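Local coordinates for peroxisomal catalase (Pichia angusta, PDB 2XQ1), which probably degrades hydrogen peroxide formed by peroxisomal oxidases into water and oxygen, working as a haem-containing homotetramer, at residues Thr117-Arg122 / Tyr190-Arg195; Ser184-Met189 / Phe439-Phe444; Gly374-Ile379 / Gly392-Tyr397. One frame throughout, in Å; residues are numbered along the deposited sequence.

In the fold
From the N terminus, the loop 117-122, which leads into strand 122-130 of the antiparallel sheet, is met by 190-195 at the end of helix 185-192, closing contact 1 over 67 intervening residues. Before that closure, 184-189 on the same helix opens contact 2, which shuts only at helix 439-447, so the two cross along the chain. They touch in space, Tyr-190 stacking on Phe-444, and together they tie the loop before strand 122-130, through helix 185-192, to helix 439-447. Contact 3, between 374-379 and 392-397, is a short closure lying within the span of contact 2 along the chain. Its centre is remote, about 46 Å from that of contact 1, in a region held by other subunits.

Contact 1: Thr117-Arg122 / Tyr190-Arg195; sequences TARDPR and YLFSNR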
ATOM      1  N   THR O 117       2.996 -29.451 -12.809  1.00 38.79           N
ATOM      2  CA  THR O 117       3.235 -30.870 -12.521  1.00 38.81           C
ATOM      3  C   THR O 117       4.320 -31.098 -11.451  1.00 38.58           C
ATOM      4  O   THR O 117       4.880 -32.188 -11.303  1.00 38.58           O
ATOM      5  CB  THR O 117       3.566 -31.654 -13.811  1.00 38.86           C
ATOM      6  OG1 THR O 117       4.689 -31.055 -14.459  1.00 38.76           O
ATOM      7  CG2 THR O 117       2.386 -31.650 -14.755  1.00 38.89           C
ATOM      8  N   ALA O 118       4.618 -30.044 -10.707  1.00 38.30           N
ATOM      9  CA  ALA O 118       5.391 -30.163  -9.491  1.00 37.83           C
ATOM     10  C   ALA O 118       4.710 -31.124  -8.514  1.00 37.54           C
ATOM     11  O   ALA O 118       3.476 -31.189  -8.433  1.00 37.02           O
ATOM     12  CB  ALA O 118       5.535 -28.800  -8.848  1.00 37.72           C
ATOM     13  N   ARG O 119       5.532 -31.874  -7.786  1.00 37.33           N
ATOM     14  CA  ARG O 119       5.076 -32.683  -6.662  1.00 36.95           C
ATOM     15  C   ARG O 119       4.595 -31.756  -5.522  1.00 36.24           C
ATOM     16  O   ARG O 119       5.355 -30.943  -5.001  1.00 36.44           O
ATOM     17  CB  ARG O 119       6.208 -33.631  -6.212  1.00 37.32           C
ATOM     18  CG  ARG O 119       6.028 -34.217  -4.819  1.00 39.04           C
ATOM     19  CD  ARG O 119       6.744 -35.558  -4.615  1.00 41.10           C
ATOM     20  NE  ARG O 119       5.989 -36.661  -5.197  1.00 41.76           N
ATOM     21  CZ  ARG O 119       6.414 -37.355  -6.240  1.00 42.45           C
ATOM     22  NH1 ARG O 119       7.587 -37.063  -6.779  1.00 42.22           N
ATOM     23  NH2 ARG O 119       5.677 -38.340  -6.733  1.00 43.59           N
ATOM     24  N   ASP O 120       3.322 -31.860  -5.169  1.00 35.28           N
ATOM     25  CA  ASP O 120       2.701 -31.018  -4.162  1.00 34.23           C
ATOM     26  C   ASP O 120       1.279 -31.496  -3.926  1.00 33.34           C
ATOM     27  O   ASP O 120       0.708 -32.173  -4.774  1.00 33.34           O
ATOM     28  CB  ASP O 120       2.654 -29.580  -4.649  1.00 34.81           C
ATOM     29  CG  ASP O 120       3.576 -28.643  -3.853  1.00 37.44           C
ATOM     30  OD1 ASP O 120       4.100 -29.048  -2.790  1.00 41.04           O
ATOM     31  OD2 ASP O 120       3.755 -27.469  -4.266  1.00 39.27           O
ATOM     32  N   PRO O 121       0.684 -31.150  -2.765  1.00 32.53           N
ATOM     33  CA  PRO O 121      -0.754 -31.345  -2.664  1.00 31.51           C
ATOM     34  C   PRO O 121      -1.373 -30.492  -3.757  1.00 31.08           C
ATOM     35  O   PRO O 121      -0.643 -29.759  -4.451  1.00 30.93           O
ATOM     36  CB  PRO O 121      -1.097 -30.750  -1.300  1.00 30.91           C
ATOM     37  CG  PRO O 121       0.119 -30.663  -0.584  1.00 31.51           C
ATOM     38  CD  PRO O 121       1.215 -30.478  -1.569  1.00 32.39           C
ATOM     39  N   ARG O 122      -2.685 -30.592  -3.956  1.00 30.37           N
ATOM     40  CA  ARG O 122      -3.350 -29.630  -4.848  1.00 29.83           C
ATOM     41  C   ARG O 122      -4.469 -28.957  -4.091  1.00 29.22           C
ATOM     42  O   ARG O 122      -5.169 -29.626  -3.314  1.00 29.27           O
ATOM     43  CB  ARG O 122      -3.881 -30.267  -6.149  1.00 29.64           C
ATOM     44  CG  ARG O 122      -2.831 -30.887  -7.063  1.00 29.89           C
ATOM     45  CD  ARG O 122      -1.932 -29.846  -7.690  1.00 29.59           C
ATOM     46  NE  ARG O 122      -1.046 -30.401  -8.717  1.00 30.02           N
ATOM     47  CZ  ARG O 122       0.157 -30.930  -8.473  1.00 30.40           C
ATOM     48  NH1 ARG O 122       0.621 -31.002  -7.230  1.00 30.62           N
ATOM     49  NH2 ARG O 122       0.904 -31.389  -9.478  1.00 30.67           N
ATOM     50  N   TYR O 190       1.421 -39.683   1.305  1.00 39.91           N
ATOM     51  CA  TYR O 190       0.580 -39.348   0.175  1.00 39.59           C
ATOM     52  C   TYR O 190       1.448 -38.607  -0.809  1.00 39.36           C
ATOM     53  O   TYR O 190       1.489 -38.948  -1.991  1.00 39.91           O
ATOM     54  CB  TYR O 190      -0.592 -38.463   0.596  1.00 39.45           C
ATOM     55  CG  TYR O 190      -1.806 -39.220   1.053  1.00 40.44           C
ATOM     56  CD1 TYR O 190      -1.821 -39.850   2.297  1.00 42.18           C
ATOM     57  CD2 TYR O 190      -2.957 -39.302   0.248  1.00 41.77           C
ATOM     58  CE1 TYR O 190      -2.956 -40.558   2.756  1.00 44.11           C
ATOM     59  CE2 TYR O 190      -4.115 -40.004   0.689  1.00 43.49           C
ATOM     60  CZ  TYR O 190      -4.105 -40.638   1.962  1.00 44.49           C
ATOM     61  OH  TYR O 190      -5.197 -41.352   2.468  1.00 44.63           O
ATOM     62  N   LEU O 191       2.161 -37.604  -0.310  1.00 38.48           N
ATOM     63  CA  LEU O 191       2.899 -36.699  -1.162  1.00 37.96           C
ATOM     64  C   LEU O 191       3.900 -37.434  -2.050  1.00 38.62           C
ATOM     65  O   LEU O 191       4.130 -37.057  -3.200  1.00 38.57           O
ATOM     66  CB  LEU O 191       3.606 -35.656  -0.307  1.00 37.21           C
ATOM     67  CG  LEU O 191       4.568 -34.727  -1.030  1.00 34.94           C
ATOM     68  CD1 LEU O 191       3.802 -33.823  -1.936  1.00 33.89           C
ATOM     69  CD2 LEU O 191       5.291 -33.952  -0.007  1.00 33.53           C
ATOM     70  N   PHE O 192       4.506 -38.480  -1.518  1.00 39.24           N
ATOM     71  CA  PHE O 192       5.539 -39.146  -2.277  1.00 39.99           C
ATOM     72  C   PHE O 192       5.051 -40.399  -2.979  1.00 40.95           C
ATOM     73  O   PHE O 192       5.754 -40.963  -3.796  1.00 41.25           O
ATOM     74  CB  PHE O 192       6.778 -39.392  -1.426  1.00 39.45           C
ATOM     75  CG  PHE O 192       7.633 -38.167  -1.250  1.00 38.64           C
ATOM     76  CD1 PHE O 192       8.629 -37.853  -2.169  1.00 37.93           C
ATOM     77  CD2 PHE O 192       7.441 -37.307  -0.174  1.00 37.84           C
ATOM     78  CE1 PHE O 192       9.417 -36.706  -2.011  1.00 36.17           C
ATOM     79  CE2 PHE O 192       8.248 -36.161  -0.011  1.00 35.87           C
ATOM     80  CZ  PHE O 192       9.223 -35.872  -0.930  1.00 35.17           C
ATOM     81  N   SER O 193       3.830 -40.818  -2.676  1.00 42.19           N
ATOM     82  CA  SER O 193       3.189 -41.825  -3.487  1.00 43.45           C
ATOM     83  C   SER O 193       2.874 -41.075  -4.773  1.00 44.03           C
ATOM     84  O   SER O 193       3.136 -39.874  -4.887  1.00 44.12           O
ATOM     85  CB  SER O 193       1.910 -42.320  -2.821  1.00 43.30           C
ATOM     86  OG  SER O 193       0.867 -41.371  -3.023  1.00 45.09           O
ATOM     87  N   ASN O 194       2.297 -41.758  -5.741  1.00 44.81           N
ATOM     88  CA  ASN O 194       2.058 -41.100  -6.995  1.00 45.53           C
ATOM     89  C   ASN O 194       0.950 -40.064  -6.909  1.00 45.07           C
ATOM     90  O   ASN O 194       0.742 -39.300  -7.840  1.00 45.43           O
ATOM     91  CB  ASN O 194       1.784 -42.130  -8.084  1.00 46.23           C
ATOM     92  CG  ASN O 194       3.029 -42.869  -8.504  1.00 47.69           C
ATOM     93  OD1 ASN O 194       4.125 -42.304  -8.551  1.00 49.46           O
ATOM     94  ND2 ASN O 194       2.867 -44.141  -8.827  1.00 49.54           N
ATOM     95  N   ARG O 195       0.262 -40.020  -5.784  1.00 44.38           N
ATOM     96  CA  ARG O 195      -0.824 -39.062  -5.607  1.00 44.46           C
ATOM     97  C   ARG O 195      -0.384 -37.598  -5.443  1.00 43.75           C
ATOM     98  O   ARG O 195      -1.185 -36.668  -5.581  1.00 43.37           O
ATOM     99  CB  ARG O 195      -1.712 -39.482  -4.436  1.00 45.00           C
ATOM    100  CG  ARG O 195      -2.195 -40.915  -4.507  1.00 45.64           C
ATOM    101  CD  ARG O 195      -2.969 -41.217  -3.264  1.00 47.39           C
ATOM    102  NE  ARG O 195      -3.364 -42.609  -3.217  1.00 48.92           N
ATOM    103  CZ  ARG O 195      -4.406 -43.060  -2.524  1.00 50.01           C
ATOM    104  NH1 ARG O 195      -5.166 -42.216  -1.805  1.00 48.17           N
ATOM    105  NH2 ARG O 195      -4.686 -44.367  -2.553  1.00 51.11           N
TER
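Arg-119 reaches across to the end of helix 185-192, where its NE donates to Leu-191 O at 2.8 Å with an N-H...O angle of 146° and the acceptor close to the guanidinium plane. A weak second bond runs from Arg-119 NH2 to Ser-193 O at 3.5 Å, so the edge of one guanidinium spans two carbonyls. The methylenes are used as well: Arg-119 CD lies over one face of the Phe-192 ring, offset toward its rim, in a CH-pi contact 4.2 Å from the centroid. Through a chi2 of 68°, Leu-191 sets CD1 against Arg-119 CG at 3.7 Å and Asp-120 CA at 3.7 Å. Segment 117-122 is the approach to strand 122-130 of the catalase sheet, and the Pro-121 side chain, touched by Leu-191 CD1, lies about 5 Å from that of Asn-140, a predicted active-site residue. Behind the carbonyls, an ST turn shapes the chain leaving the helix: Ser-193 OG donates to Tyr-190 O at 2.7 Å and accepts from Arg-195 N at 3.1 Å. Arg-119 NH1 forms a salt bridge with Asp-239, and Asp-120 OD2 is hydrogen-bonded to Gly-109 N.

Contact 2: Ser184-Met189 / Phe439-Phe444; sequences SLHQVM and FQPKMF
The imidazole of His-186 lies with one face on the backbone of the other helix: Gln-440 C sits over the ring centre, 4.1 Å above the plane, with Pro-441 N also over the centre and Pro-441 CD on the same face. On the same side, Gln-440 CB stands above His-186 CE1 at 3.6 Å, and the amide end of Gln-440 lies at the edge. CG, anti to the backbone N (chi1 -158°), starts the ring toward 439-444, while ND1 is hydrogen-bonded to Thr-292 O. An alanine here would probably leave the Gln-440/Pro-441 peptide without its flat cover and Thr-292 O without its mate. The Pro-441 ring fits against three residues of 184-189: its CG meets His-186 CB at 3.9 Å, and its CB meets Leu-185 CD2 at 4.1 Å and Met-189 SD at 3.8 Å. Met-189 bends at chi3 (77°), bringing CE to Pro-441 O at 3.5 Å, and its CB touches Phe-444 CD2 at 3.9 Å. The contact joins helix 185-192 of the catalase core to helix 439-447 of the C-terminal region. The two segments run nearly parallel, 20° apart, and Leu-185 and Val-188 also pack on helix 471-481, with Ser-184 and Val-188 reaching helix 171-180.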
ATOM      1  N   SER O 184       3.536 -35.500  10.461  1.00 36.90           N
ATOM      2  CA  SER O 184       3.522 -35.228   9.021  1.00 36.63           C
ATOM      3  C   SER O 184       3.668 -36.511   8.219  1.00 36.77           C
ATOM      4  O   SER O 184       3.433 -36.529   7.007  1.00 36.75           O
ATOM      5  CB  SER O 184       4.653 -34.253   8.644  1.00 36.26           C
ATOM      6  OG  SER O 184       5.925 -34.751   9.051  1.00 35.58           O
ATOM      7  N   LEU O 185       4.056 -37.586   8.892  1.00 36.60           N
ATOM      8  CA  LEU O 185       4.335 -38.818   8.192  1.00 37.17           C
ATOM      9  C   LEU O 185       3.166 -39.267   7.286  1.00 37.65           C
ATOM     10  O   LEU O 185       3.379 -39.562   6.092  1.00 38.38           O
ATOM     11  CB  LEU O 185       4.786 -39.895   9.173  1.00 37.03           C
ATOM     12  CG  LEU O 185       4.990 -41.313   8.670  1.00 37.47           C
ATOM     13  CD1 LEU O 185       6.102 -41.337   7.664  1.00 37.78           C
ATOM     14  CD2 LEU O 185       5.300 -42.232   9.815  1.00 38.53           C
ATOM     15  N   HIS O 186       1.941 -39.279   7.826  1.00 37.78           N
ATOM     16  CA  HIS O 186       0.748 -39.672   7.045  1.00 37.90           C
ATOM     17  C   HIS O 186       0.666 -38.929   5.690  1.00 37.56           C
ATOM     18  O   HIS O 186       0.694 -39.546   4.614  1.00 37.63           O
ATOM     19  CB  HIS O 186      -0.546 -39.478   7.866  1.00 38.09           C
ATOM     20  CG  HIS O 186      -1.703 -40.315   7.386  1.00 38.79           C
ATOM     21  ND1 HIS O 186      -2.892 -40.412   8.079  1.00 38.05           N
ATOM     22  CD2 HIS O 186      -1.845 -41.096   6.285  1.00 39.64           C
ATOM     23  CE1 HIS O 186      -3.718 -41.209   7.423  1.00 39.32           C
ATOM     24  NE2 HIS O 186      -3.111 -41.633   6.328  1.00 40.10           N
ATOM     25  N   GLN O 187       0.620 -37.602   5.759  1.00 37.01           N
ATOM     26  CA  GLN O 187       0.514 -36.768   4.570  1.00 36.43           C
ATOM     27  C   GLN O 187       1.730 -36.836   3.686  1.00 36.48           C
ATOM     28  O   GLN O 187       1.593 -36.587   2.502  1.00 36.66           O
ATOM     29  CB  GLN O 187       0.210 -35.318   4.959  1.00 36.06           C
ATOM     30  CG  GLN O 187       0.191 -34.322   3.822  1.00 35.82           C
ATOM     31  CD  GLN O 187      -0.743 -34.683   2.668  1.00 37.30           C
ATOM     32  OE1 GLN O 187      -0.458 -34.338   1.526  1.00 37.95           O
ATOM     33  NE2 GLN O 187      -1.868 -35.341   2.959  1.00 38.33           N
ATOM     34  N   VAL O 188       2.901 -37.166   4.241  1.00 36.74           N
ATOM     35  CA  VAL O 188       4.132 -37.150   3.454  1.00 37.59           C
ATOM     36  C   VAL O 188       4.158 -38.385   2.618  1.00 38.31           C
ATOM     37  O   VAL O 188       4.689 -38.390   1.501  1.00 38.40           O
ATOM     38  CB  VAL O 188       5.391 -37.105   4.298  1.00 37.79           C
ATOM     39  CG1 VAL O 188       6.622 -37.342   3.425  1.00 38.06           C
ATOM     40  CG2 VAL O 188       5.518 -35.764   4.977  1.00 37.77           C
ATOM     41  N   MET O 189       3.539 -39.427   3.151  1.00 39.17           N
ATOM     42  CA  MET O 189       3.379 -40.653   2.397  1.00 40.40           C
ATOM     43  C   MET O 189       2.505 -40.435   1.145  1.00 40.17           C
ATOM     44  O   MET O 189       2.817 -40.923   0.055  1.00 40.15           O
ATOM     45  CB  MET O 189       2.853 -41.756   3.319  1.00 40.83           C
ATOM     46  CG  MET O 189       3.937 -42.306   4.271  1.00 43.22           C
ATOM     47  SD  MET O 189       3.335 -43.590   5.398  1.00 48.21           S
ATOM     48  CE  MET O 189       3.256 -44.996   4.300  1.00 48.15           C
ATOM     49  N   PHE O 439      -0.331 -45.410  13.378  1.00 59.32           N
ATOM     50  CA  PHE O 439      -1.191 -46.518  12.931  1.00 59.87           C
ATOM     51  C   PHE O 439      -1.782 -46.289  11.541  1.00 58.91           C
ATOM     52  O   PHE O 439      -1.839 -47.196  10.708  1.00 58.74           O
ATOM     53  CB  PHE O 439      -2.307 -46.766  13.968  1.00 60.83           C
ATOM     54  CG  PHE O 439      -3.301 -47.845  13.581  1.00 64.13           C
ATOM     55  CD1 PHE O 439      -3.091 -49.186  13.935  1.00 67.00           C
ATOM     56  CD2 PHE O 439      -4.468 -47.512  12.887  1.00 66.89           C
ATOM     57  CE1 PHE O 439      -4.019 -50.176  13.583  1.00 68.70           C
ATOM     58  CE2 PHE O 439      -5.407 -48.497  12.526  1.00 68.39           C
ATOM     59  CZ  PHE O 439      -5.184 -49.826  12.876  1.00 69.17           C
ATOM     60  N   GLN O 440      -2.229 -45.066  11.301  1.00 57.79           N
ATOM     61  CA  GLN O 440      -2.874 -44.761  10.052  1.00 56.48           C
ATOM     62  C   GLN O 440      -1.879 -44.660   8.890  1.00 55.87           C
ATOM     63  O   GLN O 440      -2.205 -45.088   7.796  1.00 55.88           O
ATOM     64  CB  GLN O 440      -3.733 -43.524  10.194  1.00 56.34           C
ATOM     65  CG  GLN O 440      -5.163 -43.758   9.763  1.00 57.00           C
ATOM     66  CD  GLN O 440      -6.125 -42.718  10.329  1.00 57.44           C
ATOM     67  OE1 GLN O 440      -6.710 -42.922  11.388  1.00 56.43           O
ATOM     68  NE2 GLN O 440      -6.293 -41.599   9.610  1.00 57.85           N
ATOM     69  N   PRO O 441      -0.664 -44.111   9.115  1.00 55.21           N
ATOM     70  CA  PRO O 441       0.379 -44.300   8.109  1.00 55.24           C
ATOM     71  C   PRO O 441       0.667 -45.768   7.813  1.00 56.03           C
ATOM     72  O   PRO O 441       0.912 -46.124   6.663  1.00 56.17           O
ATOM     73  CB  PRO O 441       1.607 -43.675   8.761  1.00 54.76           C
ATOM     74  CG  PRO O 441       1.062 -42.629   9.604  1.00 54.25           C
ATOM     75  CD  PRO O 441      -0.280 -43.074  10.093  1.00 54.67           C
ATOM     76  N   LYS O 442       0.648 -46.611   8.843  1.00 57.22           N
ATOM     77  CA  LYS O 442       0.929 -48.039   8.678  1.00 58.39           C
ATOM     78  C   LYS O 442      -0.120 -48.622   7.738  1.00 58.35           C
ATOM     79  O   LYS O 442       0.219 -49.315   6.793  1.00 58.33           O
ATOM     80  CB  LYS O 442       0.896 -48.746  10.041  1.00 58.92           C
ATOM     81  CG  LYS O 442       1.619 -50.103  10.129  1.00 61.37           C
ATOM     82  CD  LYS O 442       0.768 -51.110  10.953  1.00 65.75           C
ATOM     83  CE  LYS O 442       1.555 -51.897  12.020  1.00 67.75           C
ATOM     84  NZ  LYS O 442       2.549 -52.875  11.473  1.00 67.67           N
ATOM     85  N   MET O 443      -1.384 -48.300   7.995  1.00 58.61           N
ATOM     86  CA  MET O 443      -2.478 -48.719   7.143  1.00 59.18           C
ATOM     87  C   MET O 443      -2.347 -48.253   5.698  1.00 58.22           C
ATOM     88  O   MET O 443      -2.768 -48.966   4.781  1.00 58.79           O
ATOM     89  CB  MET O 443      -3.811 -48.261   7.722  1.00 59.96           C
ATOM     90  CG  MET O 443      -4.179 -48.974   9.015  1.00 64.68           C
ATOM     91  SD  MET O 443      -3.896 -50.792   8.997  1.00 72.42           S
ATOM     92  CE  MET O 443      -5.295 -51.376   7.942  1.00 73.16           C
ATOM     93  N   PHE O 444      -1.765 -47.073   5.487  1.00 56.87           N
ATOM     94  CA  PHE O 444      -1.688 -46.511   4.137  1.00 55.48           C
ATOM     95  C   PHE O 444      -0.647 -47.235   3.303  1.00 55.77           C
ATOM     96  O   PHE O 444      -0.726 -47.255   2.067  1.00 55.81           O
ATOM     97  CB  PHE O 444      -1.412 -45.014   4.163  1.00 54.52           C
ATOM     98  CG  PHE O 444      -1.339 -44.406   2.813  1.00 51.94           C
ATOM     99  CD1 PHE O 444      -2.490 -44.208   2.071  1.00 50.94           C
ATOM    100  CD2 PHE O 444      -0.118 -44.060   2.263  1.00 49.83           C
ATOM    101  CE1 PHE O 444      -2.422 -43.650   0.800  1.00 50.39           C
ATOM    102  CE2 PHE O 444      -0.040 -43.496   1.000  1.00 49.52           C
ATOM    103  CZ  PHE O 444      -1.190 -43.292   0.265  1.00 49.85           C
TER

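Contact 3: Gly374-Ile379 / Gly392-Tyr397; sequences GSFNPI and GGTPNY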
ATOM      1  N   GLY O 374     -27.457  -9.592  -1.504  1.00 39.42           N
ATOM      2  CA  GLY O 374     -26.673  -8.362  -1.545  1.00 38.34           C
ATOM      3  C   GLY O 374     -25.775  -8.361  -0.330  1.00 37.47           C
ATOM      4  O   GLY O 374     -25.450  -9.407   0.243  1.00 37.56           O
ATOM      5  N   SER O 375     -25.369  -7.182   0.076  1.00 36.48           N
ATOM      6  CA  SER O 375     -24.922  -7.039   1.420  1.00 35.61           C
ATOM      7  C   SER O 375     -25.385  -5.674   1.879  1.00 35.03           C
ATOM      8  O   SER O 375     -25.635  -4.780   1.084  1.00 34.24           O
ATOM      9  CB  SER O 375     -23.398  -7.213   1.519  1.00 35.85           C
ATOM     10  OG  SER O 375     -22.719  -6.384   0.588  1.00 36.30           O
ATOM     11  N   PHE O 376     -25.549  -5.554   3.179  1.00 34.80           N
ATOM     12  CA  PHE O 376     -25.899  -4.300   3.790  1.00 34.43           C
ATOM     13  C   PHE O 376     -25.156  -4.282   5.118  1.00 34.28           C
ATOM     14  O   PHE O 376     -25.584  -4.892   6.122  1.00 34.64           O
ATOM     15  CB  PHE O 376     -27.404  -4.217   3.992  1.00 34.27           C
ATOM     16  CG  PHE O 376     -27.850  -2.923   4.541  1.00 34.36           C
ATOM     17  CD1 PHE O 376     -27.827  -1.786   3.741  1.00 34.82           C
ATOM     18  CD2 PHE O 376     -28.304  -2.821   5.853  1.00 33.64           C
ATOM     19  CE1 PHE O 376     -28.244  -0.543   4.259  1.00 35.17           C
ATOM     20  CE2 PHE O 376     -28.743  -1.595   6.370  1.00 33.71           C
ATOM     21  CZ  PHE O 376     -28.711  -0.455   5.584  1.00 33.70           C
ATOM     22  N   ASN O 377     -24.001  -3.637   5.110  1.00 33.59           N
ATOM     23  CA  ASN O 377     -23.204  -3.585   6.311  1.00 33.06           C
ATOM     24  C   ASN O 377     -22.862  -2.164   6.610  1.00 32.47           C
ATOM     25  O   ASN O 377     -21.740  -1.773   6.366  1.00 33.25           O
ATOM     26  CB  ASN O 377     -21.918  -4.403   6.144  1.00 32.91           C
ATOM     27  CG  ASN O 377     -21.244  -4.660   7.457  1.00 33.87           C
ATOM     28  OD1 ASN O 377     -21.694  -4.165   8.489  1.00 36.89           O
ATOM     29  ND2 ASN O 377     -20.156  -5.425   7.443  1.00 35.87           N
ATOM     30  N   PRO O 378     -23.819  -1.373   7.129  1.00 32.09           N
ATOM     31  CA  PRO O 378     -23.598   0.079   7.340  1.00 31.41           C
ATOM     32  C   PRO O 378     -22.450   0.452   8.301  1.00 30.65           C
ATOM     33  O   PRO O 378     -22.034   1.599   8.298  1.00 30.68           O
ATOM     34  CB  PRO O 378     -24.937   0.577   7.883  1.00 31.32           C
ATOM     35  CG  PRO O 378     -25.628  -0.645   8.405  1.00 32.25           C
ATOM     36  CD  PRO O 378     -25.163  -1.797   7.555  1.00 32.15           C
ATOM     37  N   ILE O 379     -21.926  -0.502   9.073  1.00 29.81           N
ATOM     38  CA  ILE O 379     -20.801  -0.221   9.977  1.00 29.52           C
ATOM     39  C   ILE O 379     -19.470  -0.199   9.266  1.00 28.76           C
ATOM     40  O   ILE O 379     -18.538   0.472   9.708  1.00 28.53           O
ATOM     41  CB  ILE O 379     -20.698  -1.210  11.169  1.00 30.04           C
ATOM     42  CG1 ILE O 379     -22.104  -1.656  11.602  1.00 32.69           C
ATOM     43  CG2 ILE O 379     -19.982  -0.527  12.380  1.00 28.63           C
ATOM     44  CD1 ILE O 379     -23.131  -0.448  11.919  1.00 36.50           C
ATOM     45  N   GLY O 392     -23.859   5.609   0.224  1.00 29.59           N
ATOM     46  CA  GLY O 392     -24.368   6.974   0.233  1.00 30.33           C
ATOM     47  C   GLY O 392     -24.523   7.433   1.669  1.00 31.19           C
ATOM     48  O   GLY O 392     -23.629   7.185   2.485  1.00 31.50           O
ATOM     49  N   GLY O 393     -25.664   8.062   1.993  1.00 31.87           N
ATOM     50  CA  GLY O 393     -25.894   8.688   3.316  1.00 32.06           C
ATOM     51  C   GLY O 393     -26.523   7.822   4.416  1.00 32.53           C
ATOM     52  O   GLY O 393     -26.985   8.348   5.446  1.00 32.75           O
ATOM     53  N   THR O 394     -26.559   6.504   4.219  1.00 32.62           N
ATOM     54  CA  THR O 394     -27.031   5.588   5.271  1.00 33.42           C
ATOM     55  C   THR O 394     -26.156   5.758   6.513  1.00 33.43           C
ATOM     56  O   THR O 394     -24.932   5.655   6.439  1.00 33.47           O
ATOM     57  CB  THR O 394     -26.976   4.130   4.797  1.00 33.21           C
ATOM     58  OG1 THR O 394     -26.515   4.133   3.446  1.00 35.65           O
ATOM     59  CG2 THR O 394     -28.326   3.536   4.733  1.00 33.62           C
ATOM     60  N   PRO O 395     -26.780   6.079   7.650  1.00 33.64           N
ATOM     61  CA  PRO O 395     -26.103   6.200   8.946  1.00 33.71           C
ATOM     62  C   PRO O 395     -25.161   5.017   9.202  1.00 33.99           C
ATOM     63  O   PRO O 395     -25.498   3.884   8.839  1.00 34.46           O
ATOM     64  CB  PRO O 395     -27.263   6.146   9.922  1.00 33.74           C
ATOM     65  CG  PRO O 395     -28.393   6.755   9.168  1.00 33.75           C
ATOM     66  CD  PRO O 395     -28.218   6.397   7.732  1.00 33.62           C
ATOM     67  N   ASN O 396     -24.003   5.260   9.821  1.00 33.88           N
ATOM     68  CA  ASN O 396     -22.997   4.204   9.994  1.00 33.52           C
ATOM     69  C   ASN O 396     -22.926   3.601  11.369  1.00 34.15           C
ATOM     70  O   ASN O 396     -21.842   3.210  11.793  1.00 34.01           O
ATOM     71  CB  ASN O 396     -21.623   4.728   9.652  1.00 33.34           C
ATOM     72  CG  ASN O 396     -21.363   6.105  10.248  1.00 33.80           C
ATOM     73  OD1 ASN O 396     -22.103   6.563  11.128  1.00 34.70           O
ATOM     74  ND2 ASN O 396     -20.328   6.791   9.747  1.00 32.14           N
ATOM     75  N   TYR O 397     -24.070   3.544  12.060  1.00 35.26           N
ATOM     76  CA  TYR O 397     -24.202   2.885  13.352  1.00 36.70           C
ATOM     77  C   TYR O 397     -25.551   2.162  13.449  1.00 37.86           C
ATOM     78  O   TYR O 397     -26.524   2.566  12.828  1.00 38.65           O
ATOM     79  CB  TYR O 397     -23.983   3.884  14.507  1.00 36.35           C
ATOM     80  CG  TYR O 397     -25.017   4.954  14.576  1.00 37.13           C
ATOM     81  CD1 TYR O 397     -25.081   5.948  13.593  1.00 37.61           C
ATOM     82  CD2 TYR O 397     -25.949   4.978  15.607  1.00 37.73           C
ATOM     83  CE1 TYR O 397     -26.043   6.930  13.630  1.00 37.43           C
ATOM     84  CE2 TYR O 397     -26.911   5.966  15.652  1.00 38.34           C
ATOM     85  CZ  TYR O 397     -26.951   6.932  14.655  1.00 37.89           C
ATOM     86  OH  TYR O 397     -27.899   7.910  14.683  1.00 38.72           O
TER
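Pro-378 O is the polar atom on which the two loop segments converge: Asn-396 CA approaches it at 3.3 Å in a CA-H...O contact with an angle of 131° at the hydrogen, and Arg-381 NH1 hydrogen-bonds to it. The same Arg-381 NH1 is bonded to Thr-394 O, so one guanidinium nitrogen ties a carbonyl of each segment. Asn-396 CB also packs on Pro-378 O, at 3.4 Å, while the amide end of the side chain leads away from 374-379.

Further packing spreads to both ends of this centre. Pro-378 CB lies 3.5 Å from Pro-395 O, so each proline contributes a different part, one its ring and the other its backbone carbonyl. Beyond it, Phe-376 and Thr-394 reach toward each other tip to tip, Thr-394 CG2 standing at the ring edge 4.1 Å from Phe-376 CZ. Phe-376 CG, anti to the backbone N (chi1 -177°), starts the ring on its way to Thr-394, and Pro-378 CD covers one face of the ring, offset toward the rim.

Neither segment is helix or strand; both belong to the long extended region after helix 341-357, the wrapping loop of catalases, which embraces neighbouring subunits. Phe-376 N is hydrogen-bonded to Thr-10 OG1 of a second subunit, whose Phe-9 packs on Pro-378 and Ile-379, as expected where an N-terminal arm is threaded past such a loop. At the far end of the contact, Ile-379 CD1 presses on the backbone of 392-397, 3.8 Å from Tyr-397 CA and 3.9 Å from Asn-396 O. A third subunit secures that backbone and the ring beyond it: its His-158 ND1 bonds to Asn-396 O, and its Asp-176 OD2 bonds to Tyr-397 OH.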